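Local structure of fucoxanthin chlorophyll a/c-binding protein Lhcq3 (Chaetoceros gracilis, 6L4U) at residues L75-Y80 with I180-F185. The protein binds chlorophylls a and c and carotenoids, and probably serves as a light-harvesting antenna that passes excitation energy on. Residues are numbered along the deposited sequence; the frame is centred on the assembly and turned at random.
With CLA (chlorophyll a), chain B.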
# COMPACT_ATOMS: atom_id res chain seq x y z
N LEU X 75 9.28 84.33 -18.71
CA LEU X 75 10.59 83.95 -18.21
C LEU X 75 11.44 83.30 -19.29
O LEU X 75 12.67 83.30 -19.18
CB LEU X 75 10.45 82.99 -17.03
CG LEU X 75 9.77 83.50 -15.76
CD1 LEU X 75 9.64 82.37 -14.76
CD2 LEU X 75 10.52 84.66 -15.16
N ALA X 76 10.82 82.75 -20.33
CA ALA X 76 11.58 82.06 -21.36
C ALA X 76 12.04 83.01 -22.45
O ALA X 76 13.15 82.85 -22.98
CB ALA X 76 10.75 80.93 -21.96
N THR X 77 11.20 83.98 -22.81
CA THR X 77 11.61 85.00 -23.77
C THR X 77 12.74 85.85 -23.21
O THR X 77 13.72 86.13 -23.91
CB THR X 77 10.41 85.87 -24.13
OG1 THR X 77 9.38 85.06 -24.69
CG2 THR X 77 10.80 86.94 -25.13
N THR X 78 12.66 86.19 -21.93
CA THR X 78 13.69 87.01 -21.31
C THR X 78 14.96 86.21 -21.06
O THR X 78 16.07 86.73 -21.24
CB THR X 78 13.13 87.62 -20.02
OG1 THR X 78 12.00 88.43 -20.36
CG2 THR X 78 14.15 88.47 -19.31
N GLY X 79 14.81 84.94 -20.69
CA GLY X 79 15.98 84.10 -20.50
C GLY X 79 16.74 83.82 -21.78
O GLY X 79 17.95 83.60 -21.74
N TYR X 80 16.05 83.85 -22.92
CA TYR X 80 16.75 83.76 -24.19
C TYR X 80 17.37 85.09 -24.59
O TYR X 80 18.44 85.11 -25.20
CB TYR X 80 15.81 83.27 -25.28
CG TYR X 80 16.51 82.55 -26.41
CD1 TYR X 80 16.73 81.18 -26.35
CD2 TYR X 80 16.95 83.25 -27.53
CE1 TYR X 80 17.38 80.52 -27.38
CE2 TYR X 80 17.60 82.60 -28.56
CZ TYR X 80 17.81 81.24 -28.48
OH TYR X 80 18.45 80.59 -29.51
N ILE X 180 4.21 83.65 -28.26
CA ILE X 180 4.58 83.76 -29.66
C ILE X 180 6.08 84.01 -29.79
O ILE X 180 6.73 83.51 -30.72
CB ILE X 180 3.75 84.87 -30.32
CG1 ILE X 180 2.27 84.61 -30.09
CG2 ILE X 180 4.03 84.96 -31.81
CD1 ILE X 180 1.40 85.70 -30.60
N ALA X 181 6.65 84.74 -28.84
CA ALA X 181 8.05 85.15 -28.92
C ALA X 181 8.99 83.98 -28.71
O ALA X 181 9.96 83.81 -29.46
CB ALA X 181 8.33 86.25 -27.91
N ILE X 182 8.73 83.14 -27.70
CA ILE X 182 9.63 82.03 -27.43
C ILE X 182 9.43 80.93 -28.48
O ILE X 182 10.39 80.23 -28.84
CB ILE X 182 9.45 81.53 -25.98
CG1 ILE X 182 10.45 80.42 -25.64
CG2 ILE X 182 8.05 81.03 -25.73
CD1 ILE X 182 11.88 80.86 -25.66
N MET X 183 8.22 80.80 -29.03
CA MET X 183 8.03 79.89 -30.15
C MET X 183 8.70 80.41 -31.41
O MET X 183 9.06 79.62 -32.29
CB MET X 183 6.53 79.66 -30.40
CG MET X 183 5.87 78.68 -29.43
SD MET X 183 6.93 77.31 -28.94
CE MET X 183 6.86 76.28 -30.40
N SER X 184 8.88 81.73 -31.52
CA SER X 184 9.65 82.27 -32.63
C SER X 184 11.14 82.06 -32.42
O SER X 184 11.88 81.89 -33.40
CB SER X 184 9.36 83.76 -32.80
OG SER X 184 10.11 84.53 -31.88
N PHE X 185 11.60 82.07 -31.17
CA PHE X 185 13.03 81.96 -30.90
C PHE X 185 13.53 80.55 -31.15
O PHE X 185 14.65 80.36 -31.63
CB PHE X 185 13.33 82.36 -29.45
CG PHE X 185 13.17 83.84 -29.16
CD1 PHE X 185 12.95 84.77 -30.17
CD2 PHE X 185 13.24 84.29 -27.85
CE1 PHE X 185 12.80 86.11 -29.87
CE2 PHE X 185 13.10 85.62 -27.56
CZ PHE X 185 12.87 86.53 -28.57
MG CLA B . 18.41 82.01 -17.20
CHA CLA B . 21.73 81.46 -16.51
CHB CLA B . 18.02 78.67 -17.52
CHC CLA B . 15.08 82.54 -17.26
CHD CLA B . 18.95 85.60 -16.46
NA CLA B . 19.63 80.35 -17.00
C1A CLA B . 20.89 80.27 -16.82
C2A CLA B . 21.47 78.88 -16.83
C3A CLA B . 20.29 78.04 -17.23
C4A CLA B . 19.24 79.10 -17.25
CMA CLA B . 20.51 77.49 -18.62
CAA CLA B . 21.52 78.22 -15.44
CBA CLA B . 21.98 78.90 -14.16
CGA CLA B . 21.01 79.87 -13.50
O1A CLA B . 21.36 80.44 -12.49
O2A CLA B . 19.69 80.18 -14.02
NB CLA B . 16.80 80.78 -17.35
C1B CLA B . 16.79 79.46 -17.57
C2B CLA B . 15.46 78.85 -17.79
C3B CLA B . 14.59 80.04 -17.70
C4B CLA B . 15.53 81.16 -17.43
CMB CLA B . 15.12 77.40 -18.04
CAB CLA B . 13.12 80.16 -17.83
CBB CLA B . 12.48 79.67 -18.87
NC CLA B . 17.28 83.71 -16.92
C1C CLA B . 15.94 83.70 -16.99
C2C CLA B . 15.30 85.02 -16.76
C3C CLA B . 16.45 85.92 -16.53
C4C CLA B . 17.61 85.00 -16.65
CMC CLA B . 13.84 85.37 -16.76
CAC CLA B . 16.45 87.39 -16.23
CBC CLA B . 16.37 87.50 -14.73
ND CLA B . 19.88 83.29 -16.61
C1D CLA B . 20.09 84.69 -16.38
C2D CLA B . 21.49 85.08 -16.06
C3D CLA B . 22.14 83.75 -16.12
C4D CLA B . 21.16 82.82 -16.43
CMD CLA B . 22.22 86.35 -15.74
CAD CLA B . 23.42 83.01 -15.97
OBD CLA B . 24.55 83.51 -15.69
CBD CLA B . 23.19 81.58 -16.24
CGD CLA B . 23.95 81.26 -17.48
O1D CLA B . 24.86 80.45 -17.45
O2D CLA B . 23.62 81.90 -18.74
CED CLA B . 24.08 81.32 -19.95
C1 CLA B . 19.21 81.50 -13.78
C2 CLA B . 17.83 81.53 -13.16
C3 CLA B . 17.19 82.69 -12.95
C4 CLA B . 17.82 84.01 -13.29
C5 CLA B . 15.82 82.69 -12.33
C6 CLA B . 14.70 82.51 -13.34
C7 CLA B . 13.50 83.38 -12.99
C8 CLA B . 12.95 83.07 -11.60
C9 CLA B . 12.33 81.68 -11.55
C10 CLA B . 11.89 84.11 -11.23
C11 CLA B . 12.32 85.00 -10.06
C12 CLA B . 13.43 86.00 -10.42
C13 CLA B . 12.96 87.35 -10.99
C14 CLA B . 11.57 87.76 -10.52
C15 CLA B . 13.04 87.35 -12.52
C16 CLA B . 13.23 88.76 -13.07
C17 CLA B . 12.58 88.92 -14.44
C18 CLA B . 12.79 90.32 -15.00
C19 CLA B . 14.25 90.58 -15.34
C20 CLA B . 12.26 91.39 -14.06
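Phe185 of helix 161-190 meets Thr77 and Tyr80 of helix 56-85 where the two long helices of the chlorophyll a/b-binding (LHC) fold cross, their local axes 8.7 Å apart at 45°. Ala76 and Ala181 suit such closeness, their methyls fitting into the seam; the backbones are nearest at Thr77 and Ile182, whose CA atoms lie 5.1 Å apart. The two branches of Thr77 divide the work. Its methyl CG2, anti to the backbone N, comes 3.6 Å from Phe185 CE2, whereas OG1 lies against CB of Ala181 and the backbone of Ile182. That hydroxyl is satisfied within its own helix by a hydrogen bond to the carbonyl of Ala73, so a polar residue can sit in this buried seam. Ile182 extends its longer branch across Ala76, CG1 resting 3.7 Å from Ala76 CB; an alanine there leaves room for it and, on its other flank, for the chlorophyll vinyl carbon CBB. The rings of Tyr80 and Phe185 meet obliquely, planes at 33°, with Phe185 CB over the rim of one tyrosine face. An alanine in place of Phe185 would probably leave a gap between the helices beside Thr77 CG2 and Tyr80 CB, and deprive Phe204 of its edge-to-face partner. Further out, carotenoids touch Ala181 and Ile182. Behind helix 56-85, Gly79 lets the chlorophyll macrocycle lie close, its CA 3.5 Å from C1C, where a side chain would collide with CHC. On the partner helix, Ala181 O accepts from both Phe185 N and Ser184 OG, and sits 3.1 Å above the plane of the Phe185 ring, toward its rim.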